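PDB 4IY1: halohydrin dehalogenase from Rhizobium radiobacter, which probably catalyses the reversible conversion of vicinal halohydrins into epoxides with release of halide, and the opening of epoxides by nucleophiles such as cyanide. Local coordinates for residues Lys10-Met15 and Ile128-Ala133; Met54-Pro59 and Ile63-Ser68; Asp74-Asn79 and Phe109-Ala114; Ser147-Ala152 and Pro184-Ser189. The protein carries 37 engineered substitutions. One frame throughout, in Å; residues are numbered along the deposited sequence.

Interaction 1: residues Lys10-Met15 and Ile128-Ala133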
loop_
_atom_site.group_PDB
_atom_site.type_symbol
_atom_site.label_atom_id
_atom_site.label_comp_id
_atom_site.label_asym_id
_atom_site.label_seq_id
_atom_site.Cartn_x
_atom_site.Cartn_y
_atom_site.Cartn_z
ATOM N N LYS B 10 -17.922 19.742 -16.387
ATOM C CA LYS B 10 -18.521 20.689 -15.435
ATOM C C LYS B 10 -18.398 20.265 -13.983
ATOM O O LYS B 10 -18.867 20.978 -13.097
ATOM C CB LYS B 10 -19.989 20.929 -15.761
ATOM C CG LYS B 10 -20.219 21.633 -17.104
ATOM C CD LYS B 10 -21.714 21.779 -17.379
ATOM C CE LYS B 10 -22.016 22.950 -18.311
ATOM N NZ LYS B 10 -23.458 22.986 -18.704
ATOM N N HIS B 11 -17.800 19.105 -13.726
ATOM C CA HIS B 11 -17.782 18.573 -12.360
ATOM C C HIS B 11 -16.439 18.066 -11.944
ATOM O O HIS B 11 -15.587 17.753 -12.799
ATOM C CB HIS B 11 -18.816 17.466 -12.198
ATOM C CG HIS B 11 -20.173 17.808 -12.765
ATOM N ND1 HIS B 11 -21.122 18.438 -12.042
ATOM C CD2 HIS B 11 -20.744 17.533 -14.011
ATOM C CE1 HIS B 11 -22.225 18.606 -12.803
ATOM N NE2 HIS B 11 -21.983 18.065 -14.012
ATOM N N PHE B 12 -16.295 17.845 -10.634
ATOM C CA PHE B 12 -15.137 17.143 -10.060
ATOM C C PHE B 12 -13.848 17.779 -10.562
ATOM O O PHE B 12 -13.592 18.942 -10.273
ATOM C CB PHE B 12 -15.203 15.630 -10.385
ATOM C CG PHE B 12 -14.356 14.744 -9.466
ATOM C CD1 PHE B 12 -13.849 15.222 -8.252
ATOM C CD2 PHE B 12 -14.097 13.425 -9.813
ATOM C CE1 PHE B 12 -13.135 14.386 -7.391
ATOM C CE2 PHE B 12 -13.357 12.593 -8.982
ATOM C CZ PHE B 12 -12.898 13.062 -7.753
ATOM N N GLY B 13 -13.038 17.022 -11.316
ATOM C CA GLY B 13 -11.749 17.521 -11.796
ATOM C C GLY B 13 -11.838 18.215 -13.135
ATOM O O GLY B 13 -10.815 18.578 -13.733
ATOM N N GLY B 14 -13.057 18.284 -13.672
ATOM C CA GLY B 14 -13.263 18.693 -15.057
ATOM C C GLY B 14 -12.639 20.024 -15.477
ATOM O O GLY B 14 -11.841 20.064 -16.419
ATOM N N MET B 15 -13.026 21.122 -14.820
ATOM C CA MET B 15 -12.618 22.478 -15.291
ATOM C C MET B 15 -11.144 22.750 -15.032
ATOM O O MET B 15 -10.408 23.210 -15.913
ATOM C CB MET B 15 -13.481 23.579 -14.657
ATOM C CG MET B 15 -14.948 23.474 -15.017
ATOM S SD MET B 15 -15.217 23.593 -16.791
ATOM C CE MET B 15 -14.589 25.247 -17.099
ATOM N N ILE B 128 -5.268 9.234 -18.071
ATOM C CA ILE B 128 -5.360 9.676 -16.674
ATOM C C ILE B 128 -6.779 9.464 -16.218
ATOM O O ILE B 128 -7.697 9.944 -16.848
ATOM C CB ILE B 128 -5.052 11.163 -16.524
ATOM C CG1 ILE B 128 -3.601 11.435 -16.814
ATOM C CG2 ILE B 128 -5.398 11.654 -15.122
ATOM C CD1 ILE B 128 -3.351 12.819 -17.386
ATOM N N PHE B 129 -6.951 8.598 -15.223
ATOM C CA PHE B 129 -8.230 8.399 -14.574
ATOM C C PHE B 129 -8.295 9.335 -13.357
ATOM O O PHE B 129 -7.441 9.267 -12.470
ATOM C CB PHE B 129 -8.335 6.952 -14.076
ATOM C CG PHE B 129 -8.413 5.912 -15.183
ATOM C CD1 PHE B 129 -8.328 4.573 -14.879
ATOM C CD2 PHE B 129 -8.554 6.289 -16.518
ATOM C CE1 PHE B 129 -8.397 3.602 -15.870
ATOM C CE2 PHE B 129 -8.585 5.340 -17.522
ATOM C CZ PHE B 129 -8.491 3.992 -17.198
ATOM N N ILE B 130 -9.374 10.090 -13.234
ATOM C CA ILE B 130 -9.639 10.741 -11.960
ATOM C C ILE B 130 -10.504 9.873 -11.054
ATOM O O ILE B 130 -11.673 9.644 -11.344
ATOM C CB ILE B 130 -10.173 12.186 -12.145
ATOM C CG1 ILE B 130 -9.154 12.975 -12.955
ATOM C CG2 ILE B 130 -10.316 12.870 -10.787
ATOM C CD1 ILE B 130 -9.647 14.331 -13.378
ATOM N N THR B 131 -9.891 9.267 -10.017
ATOM C CA THR B 131 -10.661 8.361 -9.142
ATOM C C THR B 131 -11.063 9.006 -7.790
ATOM O O THR B 131 -11.770 10.024 -7.777
ATOM C CB THR B 131 -9.963 6.981 -8.982
ATOM O OG1 THR B 131 -8.767 7.127 -8.209
ATOM C CG2 THR B 131 -9.556 6.430 -10.415
ATOM N N SER B 132 -10.614 8.435 -6.668
ATOM C CA SER B 132 -10.889 9.005 -5.358
ATOM C C SER B 132 -10.031 8.373 -4.264
ATOM O O SER B 132 -9.771 7.162 -4.299
ATOM C CB SER B 132 -12.347 8.807 -4.998
ATOM O OG SER B 132 -12.565 9.172 -3.654
ATOM N N ALA B 133 -9.752 9.157 -3.209
ATOM C CA ALA B 133 -8.946 8.686 -2.089
ATOM C C ALA B 133 -9.823 7.886 -1.149
ATOM O O ALA B 133 -9.348 7.316 -0.171
ATOM C CB ALA B 133 -8.293 9.855 -1.364
#
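F12 and I130 make a small, wholly buried apolar contact at the C-terminal edge of a Rossmann-type parallel sheet, where the loop after strand 3-6 leans over the end of strand 126-130. In cofactor-dependent relatives of the short-chain dehydrogenase/reductase superfamily the corresponding loop cradles the nucleotide; here F12 probably occupies part of that region. The loop turns sharply: H11 to G14 is a type II' beta turn, closed by a hydrogen bond of 2.7 Å from G14 N to H11 O. F12 sits at its second position and its CB points at the strand. With CG anti to the backbone N (chi1 -160°), the ring reaches out to the chain leaving strand 126-130. F12 and I130 run past each other in opposite senses, and the gamma methyl of I130 comes obliquely to the ring, F12 CE2 lying 3.5 Å from I130 CG2. The delta methyl goes to the turn instead: I130 CD1 is 4.1 Å from G13 CA. The carbonyl of T131 comes in the ring plane to the edge of F12, with F12 CZ 3.2 Å and F12 CE2 3.3 Å from T131 O. The hydroxyl of T131 is engaged elsewhere, bonded to S153. N79 anchors the turn from the neighbouring strand, its side-chain amide bonding H11 O and G13 N. No hydrogen bond crosses between the two segments. What joins them is methyl-to-ring packing plus a rim of weakly positive aromatic C-H groups facing a carbonyl oxygen, which probably adds a modest electrostatic attraction.

Interaction 2: residues Met54-Pro59 and Ile63-Ser68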
loop_
_atom_site.group_PDB
_atom_site.type_symbol
_atom_site.label_atom_id
_atom_site.label_comp_id
_atom_site.label_asym_id
_atom_site.label_seq_id
_atom_site.Cartn_x
_atom_site.Cartn_y
_atom_site.Cartn_z
ATOM N N MET B 54 -18.430 18.936 -26.835
ATOM C CA MET B 54 -19.027 17.995 -27.805
ATOM C C MET B 54 -20.397 17.530 -27.332
ATOM O O MET B 54 -20.653 17.419 -26.127
ATOM C CB MET B 54 -18.136 16.772 -28.013
ATOM C CG MET B 54 -16.655 17.067 -28.062
ATOM S SD MET B 54 -16.148 17.616 -29.705
ATOM C CE MET B 54 -16.118 16.083 -30.603
ATOM N N SER B 55 -21.271 17.214 -28.281
ATOM C CA SER B 55 -22.582 16.669 -27.944
ATOM C C SER B 55 -22.458 15.192 -27.582
ATOM O O SER B 55 -23.195 14.687 -26.731
ATOM C CB SER B 55 -23.548 16.839 -29.122
ATOM O OG SER B 55 -22.967 16.327 -30.318
ATOM N N GLU B 56 -21.512 14.518 -28.232
ATOM C CA GLU B 56 -21.378 13.057 -28.175
ATOM C C GLU B 56 -21.315 12.561 -26.727
ATOM O O GLU B 56 -20.676 13.185 -25.886
ATOM C CB GLU B 56 -20.116 12.643 -28.926
ATOM C CG GLU B 56 -20.283 12.551 -30.436
ATOM C CD GLU B 56 -20.321 13.902 -31.146
ATOM O OE1 GLU B 56 -20.861 13.945 -32.262
ATOM O OE2 GLU B 56 -19.779 14.906 -30.642
ATOM N N GLN B 57 -22.043 11.491 -26.422
ATOM C CA GLN B 57 -22.225 11.054 -25.040
ATOM C C GLN B 57 -21.471 9.777 -24.654
ATOM O O GLN B 57 -21.051 9.638 -23.513
ATOM C CB GLN B 57 -23.699 10.882 -24.703
ATOM C CG GLN B 57 -24.466 12.186 -24.646
ATOM C CD GLN B 57 -23.901 13.137 -23.611
ATOM O OE1 GLN B 57 -24.081 12.935 -22.421
ATOM N NE2 GLN B 57 -23.260 14.212 -24.068
ATOM N N GLU B 58 -21.419 8.802 -25.551
ATOM C CA GLU B 58 -20.865 7.488 -25.214
ATOM C C GLU B 58 -19.410 7.422 -25.610
ATOM O O GLU B 58 -18.981 8.140 -26.502
ATOM C CB GLU B 58 -21.648 6.377 -25.936
ATOM C CG GLU B 58 -23.075 6.209 -25.440
ATOM C CD GLU B 58 -23.179 6.361 -23.941
ATOM O OE1 GLU B 58 -24.047 7.120 -23.476
ATOM O OE2 GLU B 58 -22.365 5.753 -23.220
ATOM N N PRO B 59 -18.651 6.502 -25.007
ATOM C CA PRO B 59 -17.197 6.526 -25.203
ATOM C C PRO B 59 -16.766 6.444 -26.666
ATOM O O PRO B 59 -15.907 7.202 -27.089
ATOM C CB PRO B 59 -16.716 5.310 -24.411
ATOM C CG PRO B 59 -17.722 5.187 -23.325
ATOM C CD PRO B 59 -19.042 5.573 -23.928
ATOM N N ILE B 63 -14.758 9.453 -28.834
ATOM C CA ILE B 63 -13.435 9.295 -29.415
ATOM C C ILE B 63 -13.410 9.508 -30.951
ATOM O O ILE B 63 -12.520 10.182 -31.481
ATOM C CB ILE B 63 -12.860 7.919 -29.072
ATOM C CG1 ILE B 63 -12.830 7.714 -27.545
ATOM C CG2 ILE B 63 -11.485 7.749 -29.671
ATOM C CD1 ILE B 63 -11.922 8.660 -26.797
ATOM N N GLU B 64 -14.344 8.895 -31.667
ATOM C CA GLU B 64 -14.388 9.051 -33.128
ATOM C C GLU B 64 -14.714 10.493 -33.519
ATOM O O GLU B 64 -14.138 11.036 -34.457
ATOM C CB GLU B 64 -15.414 8.100 -33.754
ATOM C CG GLU B 64 -15.118 6.635 -33.475
ATOM C CD GLU B 64 -16.005 5.677 -34.260
ATOM O OE1 GLU B 64 -15.476 4.657 -34.752
ATOM O OE2 GLU B 64 -17.236 5.911 -34.339
ATOM N N ALA B 65 -15.636 11.112 -32.789
ATOM C CA ALA B 65 -16.036 12.475 -33.098
ATOM C C ALA B 65 -14.872 13.463 -32.887
ATOM O O ALA B 65 -14.647 14.355 -33.705
ATOM C CB ALA B 65 -17.259 12.870 -32.281
ATOM N N VAL B 66 -14.105 13.267 -31.816
ATOM C CA VAL B 66 -12.924 14.093 -31.552
ATOM C C VAL B 66 -11.856 13.783 -32.577
ATOM O O VAL B 66 -11.152 14.683 -33.046
ATOM C CB VAL B 66 -12.327 13.827 -30.142
ATOM C CG1 VAL B 66 -11.019 14.581 -29.972
ATOM C CG2 VAL B 66 -13.327 14.192 -29.029
ATOM N N THR B 67 -11.651 12.501 -32.838
ATOM C CA THR B 67 -10.649 12.083 -33.813
ATOM C C THR B 67 -10.950 12.639 -35.213
ATOM O O THR B 67 -10.036 13.086 -35.920
ATOM C CB THR B 67 -10.510 10.546 -33.868
ATOM O OG1 THR B 67 -10.088 10.058 -32.588
ATOM C CG2 THR B 67 -9.467 10.129 -34.917
ATOM N N SER B 68 -12.231 12.664 -35.590
ATOM C CA SER B 68 -12.639 13.253 -36.876
ATOM C C SER B 68 -12.271 14.715 -36.920
ATOM O O SER B 68 -11.528 15.142 -37.779
ATOM C CB SER B 68 -14.149 13.123 -37.101
ATOM O OG SER B 68 -14.515 11.783 -37.344
#
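M54 and A65 bury the most surface here, followed by P59, as the loop leaving strand 52-53 folds against the helix it leads into. The side chain of M54 bends at both chi2 and chi3, which curls the S-CH3 end onto the helix backbone. Its methyl rests between two residues: M54 CE is 3.7 Å from A65 C, and equally 3.7 Å from V66 CG2. A65 is covered from a second quarter by E56. The glutamate chain bends at chi2 (76°) and lays its carboxylate group against the alanine methyl, E56 CD lying 3.4 Å from A65 CB. The methyl meets the whole carboxylate group by van der Waals contact, with no polar bond. P59 works through its backbone. It opens helix 59-70, with E58 at the N-cap position, and its carbonyl accepts the first-turn hydrogen bond: I63 N to P59 O is 3.1 Å and almost straight, at 178°. The side chain of I63 crowds the same oxygen, I63 CG1 standing 3.2 Å from P59 O. E61, in the first turn of helix 59-70, accepts bonds from the backbone N of Q57 and E58 and so ties the loop to the helix start. Around this, I63 and V66 face strand 3-6 through I5, P59 and I63 pack against helix 94-122, and M54 pairs by backbone with C30 of strand 27-30.

Interaction 3: residues Asp74-Asn79 and Phe109-Ala114. Engineered in segment 74-79: I75 (natural residue Val). Engineered in segment 109-114: A112 (natural residue Val).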
loop_
_atom_site.group_PDB
_atom_site.type_symbol
_atom_site.label_atom_id
_atom_site.label_comp_id
_atom_site.label_asym_id
_atom_site.label_seq_id
_atom_site.Cartn_x
_atom_site.Cartn_y
_atom_site.Cartn_z
ATOM N N ASP B 74 -4.343 12.573 -27.958
ATOM C CA ASP B 74 -3.053 12.385 -27.307
ATOM C C ASP B 74 -3.276 12.187 -25.821
ATOM O O ASP B 74 -2.487 11.538 -25.150
ATOM C CB ASP B 74 -2.143 13.587 -27.554
ATOM C CG ASP B 74 -1.780 13.756 -29.029
ATOM O OD1 ASP B 74 -2.351 14.648 -29.684
ATOM O OD2 ASP B 74 -0.882 13.045 -29.516
ATOM N N ILE B 75 -4.318 12.810 -25.292
ATOM C CA ILE B 75 -4.577 12.751 -23.862
ATOM C C ILE B 75 -6.022 12.438 -23.550
ATOM O O ILE B 75 -6.935 13.126 -24.028
ATOM C CB ILE B 75 -4.162 14.063 -23.156
ATOM C CG1 ILE B 75 -2.665 14.331 -23.354
ATOM C CG2 ILE B 75 -4.441 13.974 -21.673
ATOM C CD1 ILE B 75 -2.364 15.789 -23.654
ATOM N N LEU B 76 -6.232 11.402 -22.736
ATOM C CA LEU B 76 -7.545 11.122 -22.202
ATOM C C LEU B 76 -7.542 11.452 -20.719
ATOM O O LEU B 76 -6.747 10.902 -19.954
ATOM C CB LEU B 76 -7.863 9.630 -22.371
ATOM C CG LEU B 76 -9.076 9.061 -21.628
ATOM C CD1 LEU B 76 -10.367 9.764 -22.079
ATOM C CD2 LEU B 76 -9.175 7.526 -21.850
ATOM N N VAL B 77 -8.457 12.307 -20.292
ATOM C CA VAL B 77 -8.708 12.466 -18.876
ATOM C C VAL B 77 -10.099 11.950 -18.572
ATOM O O VAL B 77 -11.102 12.574 -18.958
ATOM C CB VAL B 77 -8.593 13.935 -18.414
ATOM C CG1 VAL B 77 -8.819 14.031 -16.917
ATOM C CG2 VAL B 77 -7.255 14.513 -18.807
ATOM N N SER B 78 -10.157 10.755 -17.979
ATOM C CA SER B 78 -11.413 10.184 -17.578
ATOM C C SER B 78 -11.792 10.663 -16.197
ATOM O O SER B 78 -11.285 10.164 -15.173
ATOM C CB SER B 78 -11.389 8.655 -17.681
ATOM O OG SER B 78 -12.693 8.123 -17.642
ATOM N N ASN B 79 -12.646 11.678 -16.186
ATOM C CA ASN B 79 -13.060 12.397 -14.982
ATOM C C ASN B 79 -14.407 11.855 -14.551
ATOM O O ASN B 79 -15.458 12.319 -14.997
ATOM C CB ASN B 79 -13.133 13.906 -15.295
ATOM C CG ASN B 79 -13.726 14.733 -14.160
ATOM O OD1 ASN B 79 -13.247 14.703 -13.027
ATOM N ND2 ASN B 79 -14.753 15.518 -14.479
ATOM N N PHE B 109 -12.716 2.197 -18.277
ATOM C CA PHE B 109 -12.252 1.069 -19.106
ATOM C C PHE B 109 -12.681 1.273 -20.552
ATOM O O PHE B 109 -11.876 1.184 -21.459
ATOM C CB PHE B 109 -12.810 -0.239 -18.579
ATOM C CG PHE B 109 -12.475 -1.443 -19.446
ATOM C CD1 PHE B 109 -13.310 -1.820 -20.476
ATOM C CD2 PHE B 109 -11.338 -2.196 -19.206
ATOM C CE1 PHE B 109 -12.966 -2.869 -21.338
ATOM C CE2 PHE B 109 -11.047 -3.310 -19.975
ATOM C CZ PHE B 109 -11.832 -3.616 -21.076
ATOM N N ALA B 110 -13.928 1.689 -20.713
ATOM C CA ALA B 110 -14.560 1.873 -22.011
ATOM C C ALA B 110 -13.833 2.969 -22.763
ATOM O O ALA B 110 -13.384 2.766 -23.880
ATOM C CB ALA B 110 -16.022 2.246 -21.793
ATOM N N LEU B 111 -13.538 4.063 -22.070
ATOM C CA LEU B 111 -12.817 5.164 -22.705
ATOM C C LEU B 111 -11.399 4.749 -23.048
ATOM O O LEU B 111 -10.933 4.992 -24.162
ATOM C CB LEU B 111 -12.836 6.419 -21.824
ATOM C CG LEU B 111 -14.173 7.140 -21.919
ATOM C CD1 LEU B 111 -14.459 7.978 -20.685
ATOM C CD2 LEU B 111 -14.186 8.001 -23.202
ATOM N N ALA B 112 -10.730 4.037 -22.137
ATOM C CA ALA B 112 -9.375 3.565 -22.454
ATOM C C ALA B 112 -9.393 2.596 -23.653
ATOM O O ALA B 112 -8.480 2.607 -24.464
ATOM C CB ALA B 112 -8.720 2.890 -21.256
ATOM N N ASN B 113 -10.293 1.630 -23.581
ATOM C CA ASN B 113 -10.475 0.623 -24.627
ATOM C C ASN B 113 -10.774 1.282 -26.000
ATOM O O ASN B 113 -10.160 0.920 -26.995
ATOM C CB ASN B 113 -11.571 -0.379 -24.200
ATOM C CG ASN B 113 -12.003 -1.319 -25.324
ATOM O OD1 ASN B 113 -12.993 -1.067 -26.000
ATOM N ND2 ASN B 113 -11.322 -2.450 -25.450
ATOM N N ALA B 114 -11.514 2.388 -26.002
ATOM C CA ALA B 114 -11.763 3.144 -27.257
ATOM C C ALA B 114 -10.549 3.890 -27.835
ATOM O O ALA B 114 -10.443 4.088 -29.046
ATOM C CB ALA B 114 -12.957 4.092 -27.092
#
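L111 packs its side chain against L76 and S78, setting helix 94-122 on the face of strand 75-79 in a beta-alpha-beta crossover of the Rossmann-type fold; the strand, this helix and strand 126-130 follow one another in the chain. The axes of strand 75-79 and helix segment 109-114 pass 9.3 Å apart and run nearly antiparallel, at 168°, as a crossover helix returning across a parallel sheet must. L111 spans the distance between strand and helix. At its root, L111 CB lies 3.8 Å from L76 CD2 and 4.2 Å from L76 CD1; both methyls of L76 approach this carbon from one side, CD2 the nearer. The two leucines cross at about a right angle. CG of L111 sits beside the backbone N and anti to the carbonyl carbon (chi1 -78°), and the branch then splits: CD2 goes to P59 of helix 59-70, whereas CD1 heads along the strand to S78. L76 meanwhile continues past CB and presses its CD2 on the helix backbone, 3.8 Å from A112 N. A112 is an engineered residue, valine in the natural protein, and its own methyl keeps somewhat farther from the strand. The other side of the helix faces the second subunit, where F109 stacks on Y97 of that subunit and N113 ND2 bonds the carbonyls of I89 and Y92 there. No hydrogen bond joins the two segments. The hydroxyl of S78 is bonded to D80 OD2, and the same oxygen borders the leucine tip, S78 OG lying 3.5 Å from L111 CD1.

Interaction 4: residues Ser147-Ala152 and Pro184-Ser189. Engineered in segment 184-189: Y186 (natural residue Phe), S189 (natural residue Thr).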
loop_
_atom_site.group_PDB
_atom_site.type_symbol
_atom_site.label_atom_id
_atom_site.label_comp_id
_atom_site.label_asym_id
_atom_site.label_seq_id
_atom_site.Cartn_x
_atom_site.Cartn_y
_atom_site.Cartn_z
ATOM N N SER B 147 -15.145 0.919 -3.300
ATOM C CA SER B 147 -14.680 -0.265 -4.012
ATOM C C SER B 147 -14.618 -0.088 -5.522
ATOM O O SER B 147 -13.631 -0.457 -6.144
ATOM C CB SER B 147 -15.472 -1.508 -3.595
ATOM O OG SER B 147 -16.637 -1.643 -4.348
ATOM N N ALA B 148 -15.600 0.597 -6.097
ATOM C CA ALA B 148 -15.535 0.960 -7.521
ATOM C C ALA B 148 -14.412 1.907 -7.863
ATOM O O ALA B 148 -13.729 1.763 -8.911
ATOM C CB ALA B 148 -16.880 1.516 -8.007
ATOM N N ARG B 149 -14.119 2.831 -6.950
ATOM C CA ARG B 149 -12.999 3.718 -7.195
ATOM C C ARG B 149 -11.673 2.940 -7.129
ATOM O O ARG B 149 -10.703 3.324 -7.766
ATOM C CB ARG B 149 -12.982 4.905 -6.192
ATOM C CG ARG B 149 -14.145 5.883 -6.347
ATOM C CD ARG B 149 -14.010 6.713 -7.640
ATOM N NE ARG B 149 -14.883 7.880 -7.651
ATOM C CZ ARG B 149 -14.921 8.788 -8.626
ATOM N NH1 ARG B 149 -14.304 8.551 -9.770
ATOM N NH2 ARG B 149 -15.639 9.911 -8.478
ATOM N N ALA B 150 -11.588 1.975 -6.219
ATOM C CA ALA B 150 -10.354 1.161 -6.067
ATOM C C ALA B 150 -10.170 0.288 -7.332
ATOM O O ALA B 150 -9.054 0.146 -7.861
ATOM C CB ALA B 150 -10.479 0.259 -4.841
ATOM N N GLY B 151 -11.292 -0.175 -7.867
ATOM C CA GLY B 151 -11.328 -0.835 -9.184
ATOM C C GLY B 151 -10.695 0.018 -10.267
ATOM O O GLY B 151 -9.830 -0.443 -11.018
ATOM N N ALA B 152 -11.029 1.302 -10.279
ATOM C CA ALA B 152 -10.556 2.187 -11.358
ATOM C C ALA B 152 -9.098 2.561 -11.212
ATOM O O ALA B 152 -8.357 2.612 -12.206
ATOM C CB ALA B 152 -11.425 3.425 -11.452
ATOM N N PRO B 184 -21.647 19.611 -7.259
ATOM C CA PRO B 184 -21.803 18.786 -6.058
ATOM C C PRO B 184 -20.777 17.645 -5.964
ATOM O O PRO B 184 -20.700 16.974 -4.928
ATOM C CB PRO B 184 -23.215 18.207 -6.216
ATOM C CG PRO B 184 -23.444 18.190 -7.702
ATOM C CD PRO B 184 -22.763 19.421 -8.207
ATOM N N TYR B 185 -20.044 17.407 -7.058
ATOM C CA TYR B 185 -19.023 16.366 -7.113
ATOM C C TYR B 185 -17.641 17.008 -6.935
ATOM O O TYR B 185 -17.071 17.500 -7.912
ATOM C CB TYR B 185 -19.083 15.646 -8.484
ATOM C CG TYR B 185 -20.453 15.093 -8.845
ATOM C CD1 TYR B 185 -20.912 13.895 -8.293
ATOM C CD2 TYR B 185 -21.292 15.771 -9.732
ATOM C CE1 TYR B 185 -22.175 13.413 -8.581
ATOM C CE2 TYR B 185 -22.550 15.271 -10.059
ATOM C CZ TYR B 185 -22.993 14.108 -9.465
ATOM O OH TYR B 185 -24.243 13.614 -9.764
ATOM N N TYR B 186 -17.088 17.022 -5.718
ATOM C CA TYR B 186 -17.665 16.387 -4.522
ATOM C C TYR B 186 -17.554 17.323 -3.331
ATOM O O TYR B 186 -17.936 16.950 -2.213
ATOM C CB TYR B 186 -16.943 15.064 -4.170
ATOM C CG TYR B 186 -17.289 13.932 -5.115
ATOM C CD1 TYR B 186 -18.407 13.130 -4.896
ATOM C CD2 TYR B 186 -16.575 13.754 -6.301
ATOM C CE1 TYR B 186 -18.743 12.118 -5.778
ATOM C CE2 TYR B 186 -16.940 12.778 -7.210
ATOM C CZ TYR B 186 -18.005 11.956 -6.936
ATOM O OH TYR B 186 -18.338 10.979 -7.842
ATOM N N TYR B 187 -16.982 18.511 -3.545
ATOM C CA TYR B 187 -16.791 19.459 -2.428
ATOM C C TYR B 187 -17.194 20.867 -2.834
ATOM O O TYR B 187 -16.329 21.735 -3.033
ATOM C CB TYR B 187 -15.334 19.441 -1.930
ATOM C CG TYR B 187 -15.016 18.257 -1.055
ATOM C CD1 TYR B 187 -14.679 17.019 -1.614
ATOM C CD2 TYR B 187 -15.168 18.330 0.320
ATOM C CE1 TYR B 187 -14.447 15.908 -0.814
ATOM C CE2 TYR B 187 -14.940 17.222 1.130
ATOM C CZ TYR B 187 -14.565 16.016 0.562
ATOM O OH TYR B 187 -14.285 14.932 1.386
ATOM N N PRO B 188 -18.511 21.076 -3.046
ATOM C CA PRO B 188 -19.018 22.371 -3.484
ATOM C C PRO B 188 -18.677 23.483 -2.470
ATOM O O PRO B 188 -18.588 23.218 -1.253
ATOM C CB PRO B 188 -20.541 22.147 -3.599
ATOM C CG PRO B 188 -20.825 20.961 -2.764
ATOM C CD PRO B 188 -19.588 20.103 -2.807
ATOM N N SER B 189 -18.305 24.648 -3.001
ATOM C CA SER B 189 -17.935 25.818 -2.200
ATOM C C SER B 189 -18.833 25.963 -0.972
ATOM O O SER B 189 -18.348 26.018 0.165
ATOM C CB SER B 189 -17.989 27.081 -3.057
ATOM O OG SER B 189 -17.026 27.022 -4.105
#
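R149 and Y186 approach from opposite directions, the guanidinium NH2 coming obliquely to the phenol oxygen, to span the distance between helix 143-163 and the loop that precedes helix 189-192. Their CA atoms are 13.8 Å apart, and these two residues alone make the contact. Y186 is engineered, phenylalanine in the natural protein.

Among the polar atoms, R149 NH2 comes 3.0 Å from Y186 OH. Each has firm partners elsewhere: the hydroxyl is bonded to A82 O, while R149 NH2 bonds D80 O and Y145 OH. Both side chains therefore converge on the loop that follows strand 75-79.

The flat groups are steeply turned, with the guanidinium and ring planes 68° apart. One ring atom reaches the guanidinium at its edge and in its plane, Y186 CE2 standing 3.4 Å from R149 NH2. A bend at chi2 (-71°), followed by an extended end, carries the arginine out from the helix to this meeting point.

The Y186 ring has apolar and aromatic contacts as well. Y185 CB lies over one face of the Y186 ring, 3.8 Å above it and toward the rim, and F12 meets Y186 edge-to-face. The peptide bond between Y185 and Y186 is cis.

Halohydrin dehalogenases use a Ser-Tyr-Arg triad, and the spacing of Y145 and R149, with S132 touching the arginine, is consistent with R149 belonging to it. If so, the bonds to D80 O and Y145 OH would fix the guanidinium's rotation, with the engineered hydroxyl adding a polar neighbour at NH2.

In the fold
From the N terminus, the turn after strand 3-6 opens interaction 1, which closes only at strand 126-130, 113 residues later. Within that long loop lie interaction 2, a short local closure around the start of helix 59-70, and then interaction 3, joining strand 75-79 to helix 94-122; these two are in series and touch where P59 and I63 meet A110, L111 and A114. Interactions 1 and 3 share the sheet, strands 75-79 and 126-130 being neighbours. Interaction 4 follows, from helix 143-163 to the loop at 184-189, and touches interaction 1 at R149, A152 and Y185. No loops cross. Interactions 3 and 4 both border the second subunit.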